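Long-range contact in TodX (Pseudomonas putida, PDB 3BS0), which carries toluene and probably other hydrophobic compounds across the outer membrane as a member of the FadL family of transport channels: residues S13-S21 with V335-K343. Residues are numbered along the deposited sequence; the frame is centred on the assembly and turned at random.
Sequences SRAMGGTSS and VASIGTAYK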
# COMPACT_ATOMS: atom_id res chain seq x y z
N SER A 13 -8.93 5.16 -12.39
CA SER A 13 -9.50 5.12 -11.06
C SER A 13 -8.68 5.97 -10.09
O SER A 13 -9.21 6.49 -9.11
CB SER A 13 -9.54 3.67 -10.56
OG SER A 13 -10.21 3.56 -9.32
N ARG A 14 -7.39 6.11 -10.37
CA ARG A 14 -6.50 6.87 -9.52
C ARG A 14 -6.40 8.32 -9.93
O ARG A 14 -6.06 9.19 -9.13
CB ARG A 14 -5.10 6.28 -9.52
CG ARG A 14 -4.15 7.06 -8.65
CD ARG A 14 -2.93 6.25 -8.29
NE ARG A 14 -3.24 4.83 -8.20
CZ ARG A 14 -2.54 3.96 -7.49
NH1 ARG A 14 -1.47 4.36 -6.81
NH2 ARG A 14 -2.88 2.68 -7.49
N ALA A 15 -6.68 8.59 -11.20
CA ALA A 15 -6.64 9.95 -11.68
C ALA A 15 -7.94 10.62 -11.22
O ALA A 15 -8.07 11.85 -11.20
CB ALA A 15 -6.53 9.96 -13.19
N MET A 16 -8.91 9.79 -10.84
CA MET A 16 -10.20 10.27 -10.40
C MET A 16 -10.40 10.10 -8.91
O MET A 16 -11.43 9.59 -8.46
CB MET A 16 -11.32 9.57 -11.18
CG MET A 16 -11.51 10.12 -12.60
SD MET A 16 -12.74 9.18 -13.48
CE MET A 16 -12.34 9.53 -15.06
N GLY A 17 -9.40 10.55 -8.16
CA GLY A 17 -9.44 10.51 -6.70
C GLY A 17 -9.67 9.20 -5.99
O GLY A 17 -10.01 9.21 -4.81
N GLY A 18 -9.50 8.08 -6.67
CA GLY A 18 -9.70 6.80 -6.03
C GLY A 18 -11.13 6.32 -6.14
O GLY A 18 -11.51 5.33 -5.52
N THR A 19 -11.93 7.01 -6.94
CA THR A 19 -13.32 6.63 -7.12
C THR A 19 -13.39 5.38 -8.00
O THR A 19 -12.54 5.21 -8.87
CB THR A 19 -14.11 7.78 -7.74
OG1 THR A 19 -15.48 7.38 -7.87
CG2 THR A 19 -13.56 8.14 -9.11
N SER A 20 -14.37 4.51 -7.79
CA SER A 20 -14.47 3.29 -8.60
C SER A 20 -15.73 2.45 -8.42
O SER A 20 -15.86 1.40 -9.04
CB SER A 20 -13.28 2.38 -8.29
OG SER A 20 -13.55 1.55 -7.16
N SER A 21 -16.65 2.88 -7.58
CA SER A 21 -17.85 2.08 -7.33
C SER A 21 -18.73 1.71 -8.52
O SER A 21 -19.38 0.66 -8.50
CB SER A 21 -18.73 2.78 -6.28
OG SER A 21 -19.16 4.04 -6.74
N VAL A 335 -13.31 7.00 3.85
CA VAL A 335 -12.80 7.75 2.72
C VAL A 335 -13.92 8.32 1.84
O VAL A 335 -14.87 7.61 1.48
CB VAL A 335 -11.89 6.85 1.87
CG1 VAL A 335 -10.91 7.71 1.09
CG2 VAL A 335 -11.18 5.86 2.77
N ALA A 336 -13.80 9.60 1.50
CA ALA A 336 -14.76 10.30 0.65
C ALA A 336 -14.04 10.78 -0.60
O ALA A 336 -13.12 11.60 -0.52
CB ALA A 336 -15.37 11.47 1.40
N SER A 337 -14.47 10.29 -1.76
CA SER A 337 -13.83 10.64 -3.03
C SER A 337 -14.77 11.17 -4.12
O SER A 337 -15.92 10.76 -4.22
CB SER A 337 -13.09 9.42 -3.56
OG SER A 337 -12.66 9.60 -4.90
N ILE A 338 -14.26 12.10 -4.92
CA ILE A 338 -15.00 12.68 -6.03
C ILE A 338 -14.07 12.77 -7.24
O ILE A 338 -12.89 13.10 -7.10
CB ILE A 338 -15.54 14.09 -5.69
CG1 ILE A 338 -16.22 14.68 -6.94
CG2 ILE A 338 -14.40 14.99 -5.21
CD1 ILE A 338 -16.66 16.13 -6.80
N GLY A 339 -14.61 12.48 -8.42
CA GLY A 339 -13.80 12.52 -9.63
C GLY A 339 -14.46 13.04 -10.89
O GLY A 339 -15.65 12.85 -11.12
N THR A 340 -13.65 13.69 -11.72
CA THR A 340 -14.14 14.27 -12.96
C THR A 340 -13.39 13.77 -14.21
O THR A 340 -12.16 13.59 -14.19
CB THR A 340 -14.08 15.81 -12.90
OG1 THR A 340 -15.38 16.32 -12.58
CG2 THR A 340 -13.61 16.41 -14.23
N ALA A 341 -14.17 13.57 -15.27
CA ALA A 341 -13.67 13.12 -16.57
C ALA A 341 -14.30 14.03 -17.62
O ALA A 341 -15.49 14.34 -17.55
CB ALA A 341 -14.07 11.68 -16.81
N TYR A 342 -13.51 14.44 -18.61
CA TYR A 342 -14.00 15.35 -19.65
C TYR A 342 -13.52 15.00 -21.06
O TYR A 342 -12.32 14.97 -21.31
CB TYR A 342 -13.56 16.78 -19.30
CG TYR A 342 -14.06 17.87 -20.22
CD1 TYR A 342 -15.41 18.19 -20.29
CD2 TYR A 342 -13.17 18.61 -21.00
CE1 TYR A 342 -15.88 19.22 -21.11
CE2 TYR A 342 -13.62 19.64 -21.83
CZ TYR A 342 -14.98 19.94 -21.88
OH TYR A 342 -15.43 20.96 -22.69
N LYS A 343 -14.45 14.75 -21.98
CA LYS A 343 -14.08 14.45 -23.36
C LYS A 343 -13.79 15.78 -24.06
O LYS A 343 -14.70 16.44 -24.56
CB LYS A 343 -15.20 13.71 -24.09
CG LYS A 343 -15.40 12.27 -23.64
CD LYS A 343 -16.31 11.51 -24.60
CE LYS A 343 -16.57 10.10 -24.10
NZ LYS A 343 -17.17 10.14 -22.73
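Ser337 reaches from its strand to the turn at 16-19 and donates its hydroxyl to the backbone carbonyl of Gly17, with OG 2.7 Å from O. The donor stands well above the carbonyl plane, at a C=O···OG angle of 104°, over the peptide face. OG lies anti to the strand residue's own backbone N (chi1 169°), the rotation that carries it to this oxygen. Serine suits the place, being short enough to fit under the turn yet able to bind it; an alanine here would probably leave the Gly17 carbonyl without this hydroxyl donor and weaken the hold of the turn on the wall. Two residues further along, Gly339 lets the backbones close in, its CA 4.3 Å from that of Met16; a CB would probably crowd Met16 CB. The extended Met16 chain then lies alongside the strand, CG near the Thr340 carbonyl and the terminal methyl CE meeting Ala341 CB, a small apolar partner.

The turn from Met16 to Thr19 is type I', and its two middle residues, Gly17 and Gly18, both have positive phi, readily adopted by glycine. Behind it, Ser13 OG bonds Thr19 O (2.9 Å), tying helix 11-15 to the last residue of the turn. Thr379 OG1 takes the Gly17 N-H, and Ser21 OG bonds Asp298. Strand 333-343 pairs antiparallel with 293-302 and 348-356, Ile338 CB directed away from the turn. This is the FadL-family architecture, an outer-membrane beta-barrel whose N-terminal segment plugs the lumen, here anchored to the inner face of the wall.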